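Local coordinates for protein phosphoribosylaminoimidazole-succinocarboxamide synthase (Ehrlichia chaffeensis str. Arkansas, PDB 3KRE) that catalyses the ATP-dependent condensation of carboxyaminoimidazole ribonucleotide with L-aspartate to give SAICAR, a step of de novo purine biosynthesis, at residues 79-82 with 83-86; 151-154 with 155-159; 169-172 with 173-177. All coordinates share one frame; numbering follows the deposited sequence.

Contact 1 of 3, residues 79-82 with 83-86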
ATOM      1  N   MET A  79      -6.340   7.686   0.377  1.00  5.20           N
ATOM      2  CA  MET A  79      -7.347   7.232  -0.590  1.00  7.27           C
ATOM      3  C   MET A  79      -8.185   8.433  -1.079  1.00  6.24           C
ATOM      4  O   MET A  79      -8.379   8.628  -2.275  1.00  6.02           O
ATOM      5  CB  MET A  79      -8.284   6.164   0.028  1.00  7.22           C
ATOM      6  CG  MET A  79      -7.663   4.763   0.273  1.00  8.99           C
ATOM      7  SD  MET A  79      -7.684   3.756  -1.216  1.00 10.63           S
ATOM      8  CE  MET A  79      -6.654   2.362  -0.734  1.00  6.38           C
ATOM      9  N   LYS A  80      -8.667   9.249  -0.145  1.00  6.87           N
ATOM     10  CA  LYS A  80      -9.443  10.408  -0.485  1.00  7.23           C
ATOM     11  C   LYS A  80      -8.661  11.428  -1.311  1.00  7.11           C
ATOM     12  O   LYS A  80      -9.220  11.995  -2.235  1.00  6.62           O
ATOM     13  CB  LYS A  80     -10.026  11.044   0.781  1.00  7.95           C
ATOM     14  CG  LYS A  80     -10.767  12.325   0.563  1.00 11.09           C
ATOM     15  CD  LYS A  80     -12.001  12.140  -0.363  1.00 12.45           C
ATOM     16  CE  LYS A  80     -12.999  13.265  -0.181  1.00 15.78           C
ATOM     17  NZ  LYS A  80     -12.397  14.575  -0.589  1.00 17.18           N
ATOM     18  N   LYS A  81      -7.382  11.654  -0.993  1.00  6.18           N
ATOM     19  CA  LYS A  81      -6.536  12.488  -1.846  1.00  6.47           C
ATOM     20  C   LYS A  81      -6.434  11.967  -3.270  1.00  5.80           C
ATOM     21  O   LYS A  81      -6.455  12.738  -4.227  1.00  6.29           O
ATOM     22  CB  LYS A  81      -5.159  12.620  -1.228  1.00  6.99           C
ATOM     23  CG  LYS A  81      -5.102  13.488   0.031  1.00  8.79           C
ATOM     24  CD  LYS A  81      -5.600  14.872  -0.258  1.00 13.34           C
ATOM     25  CE  LYS A  81      -5.439  15.798   0.911  1.00 17.01           C
ATOM     26  NZ  LYS A  81      -5.374  17.213   0.423  1.00 20.18           N
ATOM     27  N   LEU A  82      -6.359  10.656  -3.414  1.00  5.79           N
ATOM     28  CA  LEU A  82      -6.297  10.028  -4.727  1.00  5.46           C
ATOM     29  C   LEU A  82      -7.638  10.095  -5.428  1.00  4.92           C
ATOM     30  O   LEU A  82      -7.684  10.421  -6.597  1.00  4.40           O
ATOM     31  CB  LEU A  82      -5.797   8.594  -4.641  1.00  5.67           C
ATOM     32  CG  LEU A  82      -4.351   8.425  -4.159  1.00  8.12           C
ATOM     33  CD1 LEU A  82      -4.032   6.927  -3.957  1.00  9.12           C
ATOM     34  CD2 LEU A  82      -3.359   9.062  -5.162  1.00  4.58           C
ATOM     35  N   ILE A  83      -8.730   9.848  -4.705  1.00  3.72           N
ATOM     36  CA  ILE A  83     -10.083  10.054  -5.270  1.00  4.96           C
ATOM     37  C   ILE A  83     -10.292  11.468  -5.789  1.00  5.19           C
ATOM     38  O   ILE A  83     -10.856  11.660  -6.874  1.00  5.48           O
ATOM     39  CB  ILE A  83     -11.157   9.748  -4.225  1.00  4.78           C
ATOM     40  CG1 ILE A  83     -11.119   8.241  -3.872  1.00  6.46           C
ATOM     41  CG2 ILE A  83     -12.557  10.169  -4.723  1.00  4.78           C
ATOM     42  CD1 ILE A  83     -11.832   7.920  -2.580  1.00  5.61           C
ATOM     43  N   ASP A  84      -9.819  12.463  -5.051  1.00  6.42           N
ATOM     44  CA  ASP A  84      -9.901  13.872  -5.468  1.00  7.47           C
ATOM     45  C   ASP A  84      -9.229  14.141  -6.790  1.00  8.51           C
ATOM     46  O   ASP A  84      -9.609  15.078  -7.464  1.00  8.67           O
ATOM     47  CB  ASP A  84      -9.267  14.827  -4.449  1.00  8.36           C
ATOM     48  CG  ASP A  84      -9.989  14.866  -3.132  1.00 11.00           C
ATOM     49  OD1 ASP A  84     -11.141  14.331  -3.045  1.00 12.13           O
ATOM     50  OD2 ASP A  84      -9.369  15.411  -2.157  1.00  9.50           O
ATOM     51  N   LYS A  85      -8.228  13.353  -7.166  1.00  8.47           N
ATOM     52  CA  LYS A  85      -7.575  13.471  -8.476  1.00  8.93           C
ATOM     53  C   LYS A  85      -8.082  12.482  -9.516  1.00  9.38           C
ATOM     54  O   LYS A  85      -7.479  12.363 -10.565  1.00  8.98           O
ATOM     55  CB  LYS A  85      -6.043  13.291  -8.356  1.00 10.15           C
ATOM     56  CG  LYS A  85      -5.379  14.215  -7.397  1.00 12.84           C
ATOM     57  CD  LYS A  85      -5.337  15.622  -7.931  1.00 16.96           C
ATOM     58  CE  LYS A  85      -4.379  16.490  -7.104  1.00 19.53           C
ATOM     59  NZ  LYS A  85      -4.556  17.948  -7.357  1.00 22.87           N
ATOM     60  N   GLY A  86      -9.178  11.784  -9.232  1.00  8.05           N
ATOM     61  CA  GLY A  86      -9.836  10.935 -10.187  1.00  8.61           C
ATOM     62  C   GLY A  86      -9.412   9.480 -10.194  1.00  7.50           C
ATOM     63  O   GLY A  86      -9.793   8.727 -11.095  1.00  8.84           O
TER

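Contact 2 of 3, residues 151-154 with 155-159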
ATOM      1  N   PRO A 151       6.645 -14.228  -5.570  1.00 12.17           N
ATOM      2  CA  PRO A 151       7.631 -14.184  -6.652  1.00 10.10           C
ATOM      3  C   PRO A 151       7.365 -13.056  -7.671  1.00  9.40           C
ATOM      4  O   PRO A 151       6.219 -12.770  -8.070  1.00  7.72           O
ATOM      5  CB  PRO A 151       7.478 -15.529  -7.322  1.00 10.09           C
ATOM      6  CG  PRO A 151       6.105 -15.954  -7.021  1.00 11.40           C
ATOM      7  CD  PRO A 151       5.764 -15.393  -5.671  1.00 11.86           C
ATOM      8  N   MET A 152       8.451 -12.442  -8.112  1.00  8.26           N
ATOM      9  CA  MET A 152       8.357 -11.482  -9.197  1.00  8.00           C
ATOM     10  C   MET A 152       7.831 -12.144 -10.470  1.00  7.20           C
ATOM     11  O   MET A 152       8.173 -13.281 -10.795  1.00  7.21           O
ATOM     12  CB  MET A 152       9.746 -10.898  -9.474  1.00  7.47           C
ATOM     13  CG  MET A 152       9.723  -9.713 -10.393  1.00  7.79           C
ATOM     14  SD  MET A 152      11.397  -9.066 -10.479  1.00 11.74           S
ATOM     15  CE  MET A 152      11.187  -7.698 -11.603  1.00 10.07           C
ATOM     16  N   VAL A 153       7.030 -11.400 -11.207  1.00  7.01           N
ATOM     17  CA  VAL A 153       6.484 -11.845 -12.473  1.00  6.00           C
ATOM     18  C   VAL A 153       6.693 -10.763 -13.513  1.00  6.07           C
ATOM     19  O   VAL A 153       6.618  -9.573 -13.221  1.00  6.76           O
ATOM     20  CB  VAL A 153       4.970 -12.178 -12.384  1.00  5.54           C
ATOM     21  CG1 VAL A 153       4.759 -13.472 -11.544  1.00  6.82           C
ATOM     22  CG2 VAL A 153       4.138 -10.995 -11.827  1.00  7.01           C
ATOM     23  N   SER A 154       6.927 -11.206 -14.739  1.00  6.47           N
ATOM     24  CA  SER A 154       6.944 -10.315 -15.902  1.00  5.52           C
ATOM     25  C   SER A 154       5.551  -9.970 -16.383  1.00  6.40           C
ATOM     26  O   SER A 154       4.555 -10.613 -16.040  1.00  4.41           O
ATOM     27  CB  SER A 154       7.679 -10.998 -17.041  1.00  5.49           C
ATOM     28  OG  SER A 154       6.932 -12.097 -17.519  1.00  3.60           O
ATOM     29  N   GLU A 155       5.485  -8.969 -17.246  1.00  6.10           N
ATOM     30  CA  GLU A 155       4.233  -8.657 -17.929  1.00  6.17           C
ATOM     31  C   GLU A 155       3.652  -9.811 -18.716  1.00  5.86           C
ATOM     32  O   GLU A 155       2.440 -10.051 -18.673  1.00  5.63           O
ATOM     33  CB  GLU A 155       4.431  -7.437 -18.839  1.00  6.66           C
ATOM     34  CG  GLU A 155       4.790  -6.202 -18.039  1.00  6.73           C
ATOM     35  CD  GLU A 155       4.670  -4.884 -18.839  1.00  9.05           C
ATOM     36  OE1 GLU A 155       3.928  -4.854 -19.866  1.00 10.95           O
ATOM     37  OE2 GLU A 155       5.338  -3.908 -18.426  1.00 10.64           O
ATOM     38  N   GLY A 156       4.505 -10.537 -19.441  1.00  4.41           N
ATOM     39  CA  GLY A 156       4.074 -11.642 -20.245  1.00  4.10           C
ATOM     40  C   GLY A 156       3.480 -12.750 -19.410  1.00  3.95           C
ATOM     41  O   GLY A 156       2.561 -13.416 -19.847  1.00  3.41           O
ATOM     42  N   HIS A 157       3.984 -12.899 -18.194  1.00  3.71           N
ATOM     43  CA  HIS A 157       3.444 -13.865 -17.238  1.00  4.86           C
ATOM     44  C   HIS A 157       2.034 -13.453 -16.851  1.00  5.09           C
ATOM     45  O   HIS A 157       1.085 -14.253 -16.950  1.00  5.02           O
ATOM     46  CB  HIS A 157       4.328 -13.904 -16.009  1.00  4.48           C
ATOM     47  CG  HIS A 157       4.000 -14.993 -15.035  1.00  6.47           C
ATOM     48  ND1 HIS A 157       4.962 -15.839 -14.518  1.00  7.94           N
ATOM     49  CD2 HIS A 157       2.829 -15.356 -14.457  1.00  8.14           C
ATOM     50  CE1 HIS A 157       4.394 -16.672 -13.667  1.00 10.00           C
ATOM     51  NE2 HIS A 157       3.101 -16.399 -13.610  1.00  7.53           N
ATOM     52  N   ILE A 158       1.899 -12.199 -16.452  1.00  5.47           N
ATOM     53  CA  ILE A 158       0.586 -11.642 -16.086  1.00  6.54           C
ATOM     54  C   ILE A 158      -0.408 -11.868 -17.217  1.00  6.89           C
ATOM     55  O   ILE A 158      -1.511 -12.318 -16.983  1.00  8.45           O
ATOM     56  CB  ILE A 158       0.707 -10.147 -15.713  1.00  6.80           C
ATOM     57  CG1 ILE A 158       1.494  -9.976 -14.411  1.00  6.71           C
ATOM     58  CG2 ILE A 158      -0.697  -9.470 -15.649  1.00  7.92           C
ATOM     59  CD1 ILE A 158       2.047  -8.532 -14.189  1.00  8.34           C
ATOM     60  N   LEU A 159       0.005 -11.597 -18.453  1.00  7.86           N
ATOM     61  CA  LEU A 159      -0.885 -11.724 -19.592  1.00  8.64           C
ATOM     62  C   LEU A 159      -1.195 -13.180 -19.928  1.00  8.41           C
ATOM     63  O   LEU A 159      -2.337 -13.519 -20.255  1.00  9.01           O
ATOM     64  CB  LEU A 159      -0.289 -11.031 -20.825  1.00  8.77           C
ATOM     65  CG  LEU A 159      -0.150  -9.513 -20.782  1.00 10.44           C
ATOM     66  CD1 LEU A 159       0.543  -9.027 -22.049  1.00 12.14           C
ATOM     67  CD2 LEU A 159      -1.503  -8.834 -20.599  1.00 12.46           C
TER

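Contact 3 of 3, residues 169-172 with 173-177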
ATOM      1  N   LEU A 169      -3.153  -3.978 -18.269  1.00 11.66           N
ATOM      2  CA  LEU A 169      -1.787  -3.904 -17.827  1.00 12.37           C
ATOM      3  C   LEU A 169      -1.216  -2.525 -18.178  1.00 11.68           C
ATOM      4  O   LEU A 169      -0.512  -1.895 -17.370  1.00 10.66           O
ATOM      5  CB  LEU A 169      -0.972  -5.076 -18.403  1.00 12.65           C
ATOM      6  CG  LEU A 169       0.495  -5.247 -18.026  1.00 15.73           C
ATOM      7  CD1 LEU A 169       0.677  -5.155 -16.545  1.00 13.92           C
ATOM      8  CD2 LEU A 169       0.985  -6.575 -18.560  1.00 16.57           C
ATOM      9  N   GLU A 170      -1.517  -2.021 -19.373  1.00 11.54           N
ATOM     10  CA  GLU A 170      -1.053  -0.670 -19.682  1.00 12.11           C
ATOM     11  C   GLU A 170      -1.718   0.318 -18.702  1.00 10.95           C
ATOM     12  O   GLU A 170      -1.072   1.248 -18.216  1.00 10.41           O
ATOM     13  CB  GLU A 170      -1.341  -0.316 -21.143  1.00 13.30           C
ATOM     14  CG  GLU A 170      -1.215   1.195 -21.520  1.00 18.13           C
ATOM     15  CD  GLU A 170       0.146   1.894 -21.282  1.00 23.85           C
ATOM     16  OE1 GLU A 170       0.882   1.654 -20.261  1.00 27.41           O
ATOM     17  OE2 GLU A 170       0.444   2.801 -22.121  1.00 26.52           O
ATOM     18  N   LYS A 171      -3.005   0.122 -18.423  1.00  9.86           N
ATOM     19  CA  LYS A 171      -3.726   1.029 -17.507  1.00 10.85           C
ATOM     20  C   LYS A 171      -3.121   0.990 -16.091  1.00  9.21           C
ATOM     21  O   LYS A 171      -2.921   2.022 -15.465  1.00  8.42           O
ATOM     22  CB  LYS A 171      -5.202   0.676 -17.455  1.00 11.43           C
ATOM     23  CG  LYS A 171      -6.056   1.537 -16.554  1.00 15.77           C
ATOM     24  CD  LYS A 171      -6.319   2.927 -17.099  1.00 19.83           C
ATOM     25  CE  LYS A 171      -7.503   3.604 -16.358  1.00 22.44           C
ATOM     26  NZ  LYS A 171      -8.887   3.190 -16.823  1.00 23.18           N
ATOM     27  N   ILE A 172      -2.811  -0.200 -15.606  1.00  8.39           N
ATOM     28  CA  ILE A 172      -2.303  -0.322 -14.244  1.00  8.37           C
ATOM     29  C   ILE A 172      -0.976   0.416 -14.093  1.00  7.38           C
ATOM     30  O   ILE A 172      -0.688   1.014 -13.046  1.00  7.00           O
ATOM     31  CB  ILE A 172      -2.242  -1.809 -13.796  1.00  8.60           C
ATOM     32  CG1 ILE A 172      -2.331  -1.919 -12.276  1.00 10.93           C
ATOM     33  CG2 ILE A 172      -1.009  -2.531 -14.265  1.00  9.76           C
ATOM     34  CD1 ILE A 172      -2.657  -3.342 -11.840  1.00 12.28           C
ATOM     35  N   LYS A 173      -0.182   0.427 -15.155  1.00  6.65           N
ATOM     36  CA  LYS A 173       1.091   1.145 -15.107  1.00  7.65           C
ATOM     37  C   LYS A 173       0.853   2.668 -15.137  1.00  7.59           C
ATOM     38  O   LYS A 173       1.501   3.433 -14.392  1.00  7.85           O
ATOM     39  CB  LYS A 173       1.998   0.689 -16.234  1.00  7.87           C
ATOM     40  CG  LYS A 173       2.327  -0.803 -16.145  1.00  9.11           C
ATOM     41  CD  LYS A 173       3.463  -1.203 -17.105  1.00 12.30           C
ATOM     42  CE  LYS A 173       2.986  -1.402 -18.467  1.00 15.49           C
ATOM     43  NZ  LYS A 173       4.177  -1.633 -19.382  1.00 11.93           N
ATOM     44  N   ILE A 174      -0.082   3.102 -15.959  1.00  7.59           N
ATOM     45  CA  ILE A 174      -0.401   4.545 -16.055  1.00  7.71           C
ATOM     46  C   ILE A 174      -0.933   5.028 -14.688  1.00  6.42           C
ATOM     47  O   ILE A 174      -0.503   6.091 -14.154  1.00  6.90           O
ATOM     48  CB  ILE A 174      -1.435   4.818 -17.148  1.00  8.34           C
ATOM     49  CG1 ILE A 174      -0.811   4.622 -18.544  1.00 10.96           C
ATOM     50  CG2 ILE A 174      -2.049   6.225 -16.980  1.00  9.86           C
ATOM     51  CD1 ILE A 174      -1.883   4.520 -19.664  1.00 14.45           C
ATOM     52  N   LEU A 175      -1.841   4.250 -14.112  1.00  6.25           N
ATOM     53  CA  LEU A 175      -2.441   4.598 -12.815  1.00  5.53           C
ATOM     54  C   LEU A 175      -1.382   4.609 -11.723  1.00  6.05           C
ATOM     55  O   LEU A 175      -1.388   5.504 -10.869  1.00  6.88           O
ATOM     56  CB  LEU A 175      -3.571   3.612 -12.432  1.00  6.23           C
ATOM     57  CG  LEU A 175      -4.846   3.680 -13.270  1.00  7.07           C
ATOM     58  CD1 LEU A 175      -5.830   2.512 -12.882  1.00  8.06           C
ATOM     59  CD2 LEU A 175      -5.552   5.075 -13.149  1.00  8.23           C
ATOM     60  N   SER A 176      -0.504   3.600 -11.728  1.00  6.23           N
ATOM     61  CA  SER A 176       0.565   3.504 -10.733  1.00  6.87           C
ATOM     62  C   SER A 176       1.482   4.707 -10.784  1.00  6.53           C
ATOM     63  O   SER A 176       1.838   5.275  -9.734  1.00  7.50           O
ATOM     64  CB  SER A 176       1.339   2.165 -10.877  1.00  6.34           C
ATOM     65  OG  SER A 176       0.488   1.085 -10.551  1.00  7.11           O
ATOM     66  N   LEU A 177       1.887   5.130 -11.977  1.00  6.55           N
ATOM     67  CA  LEU A 177       2.720   6.309 -12.122  1.00  6.74           C
ATOM     68  C   LEU A 177       1.979   7.608 -11.729  1.00  7.36           C
ATOM     69  O   LEU A 177       2.586   8.526 -11.166  1.00  7.35           O
ATOM     70  CB  LEU A 177       3.267   6.401 -13.567  1.00  7.23           C
ATOM     71  CG  LEU A 177       4.213   5.251 -13.917  1.00  9.47           C
ATOM     72  CD1 LEU A 177       4.625   5.242 -15.410  1.00 12.23           C
ATOM     73  CD2 LEU A 177       5.456   5.342 -12.966  1.00  7.70           C
TER

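Contact 1 of 3, residues 79-82 with 83-86
K80 and D84, one helical turn apart, join in a salt bridge whose NZ to OD1 distance is 2.8 Å. The ammonium meets OD1 on its syn lone pair, the side facing the other carboxylate oxygen. K80 starts with CG anti to its own N (chi1 175°), then bends at chi2 and chi4, which brings NZ round to the carboxylate, while a short aspartate keeps its acid close to the helix. A second lysine, K81, has its NZ 5.1 Å from D84 OD2, near enough perhaps to add to the field favouring a charged carboxylate.

Beneath this surface pair run the last regular helix bonds, from I83 N to M79 O at 2.7 Å and from D84 N to K80 O at 2.9 Å. I83 lays CG1 against M79 O. L82 packs on I179 and I182 of helix 166-189 and M79 on F91, buried apolar residues suited to the side turned to neighbours. K85 N turns to L82 O at 3.0 Å. G86 N reaches I83 O and I87 N reaches L82 O. With phi 92°, where a CB would jam against the preceding carbonyl oxygen, G86 is the C-prime glycine of a Schellman motif, which ends helix 67-84.

Contact 2 of 3, residues 151-154 with 155-159
One methyl of V153 sits squarely on the imidazole of H157: CG1 lies 3.7 Å from the ring centroid and only 4° off the ring normal, a CH-pi contact over the face. The two side chains cross at about a right angle, and the branched valine presents a methyl to the middle of the ring instead of brushing its edge. H157 offers that face because its CG stands anti to the backbone N, which carries the imidazole back toward the strand. The same ring also stacks with F161 and meets W163, placing the histidine in an aromatic cluster.

The other methyl of V153 takes a different neighbour. CG2 approaches CG1 of I158 at 3.8 Å, again with the side chains crossing nearly perpendicularly, and one beta-branched residue thus serves two successive positions of the helix. I158 carries this apolar surface on to F141 and L164.

Between these contacts S154 turns the chain. Its OG, placed between its own N and carbonyl carbon (chi1 69°), accepts from H157 N at 3.1 Å, and its carbonyl O receives I158 N at 3.1 Å in a nearly straight bond with an N-H...O angle of 170°. Serine suits the place, since a short hydroxyl can reach an amide that otherwise has only a weak, bent bond to the carbonyl of S154. E155 sends its carboxylate the other way, into a salt bridge with K173. Strand 152-153 therefore passes into helix 155-160 through a classical serine N-cap.

Contact 3 of 3, residues 169-172 with 173-177
The carbonyl oxygen of I172 is held by two donors from S176, the hydroxyl OG at 2.8 Å and the backbone N at 2.9 Å. They arrive from opposite faces of the carbonyl plane, each tilted about 30° out of it, so neither displaces the other. With OG beside its own N (chi1 -66°), the hydroxyl points back down the helix and gives its proton to I172 O. Serine is apt here: the side chain is buried against V112, L199 and F201, and its polar atom finds an acceptor inside its own helix. I172, beside it, turns its branched hydrocarbon to V112, F141 and F201.

These residues form the inward face of helix 166-189, which lies along the large antiparallel sheet; the bond from L175 N to K171 O, 2.8 Å and nearly straight, belongs to its regular alpha-helical pattern.

On the outer side, long side chains lie across the residue four places on. K171 crosses L175 obliquely, its CG 3.8 Å from L175 CD1 and its CE touching both leucine methyls. The aliphatic part of lysine thus covers a partly exposed leucine, while the charged NZ goes on to a salt bridge with D211. E170 bends at chi2 (59°) and brings CD to 3.7 Å from I174 CD1, with the carboxylate beside that methyl.

K173 runs back along the helix instead, its CG 3.3 Å from L169 O and its CE near E170 OE1. Its NZ stays 4.7 Å from that same OE1 and goes on to E155.

Overall arrangement
Following the chain from the N terminus, the three contacts come in series, none enclosing or crossing another, and each is local, joining residues a few places apart. Contact 1 finishes helix 67-84; contact 2 leads from strand 152-153, an edge partner of strand 133-143, into helix 155-160; contact 3 lies within the next helix, 166-189. Contacts 2 and 3 touch directly: the E155 to K173 bridge and the packing of E155 and L159 on L169 bind the two successive helices. Contact 1 remains about 6 Å from contact 3 at nearest atoms, but K178, I179 and I182 meet its residues, so helix 166-189 touches both the C-terminal end of helix 67-84 and helix 155-160.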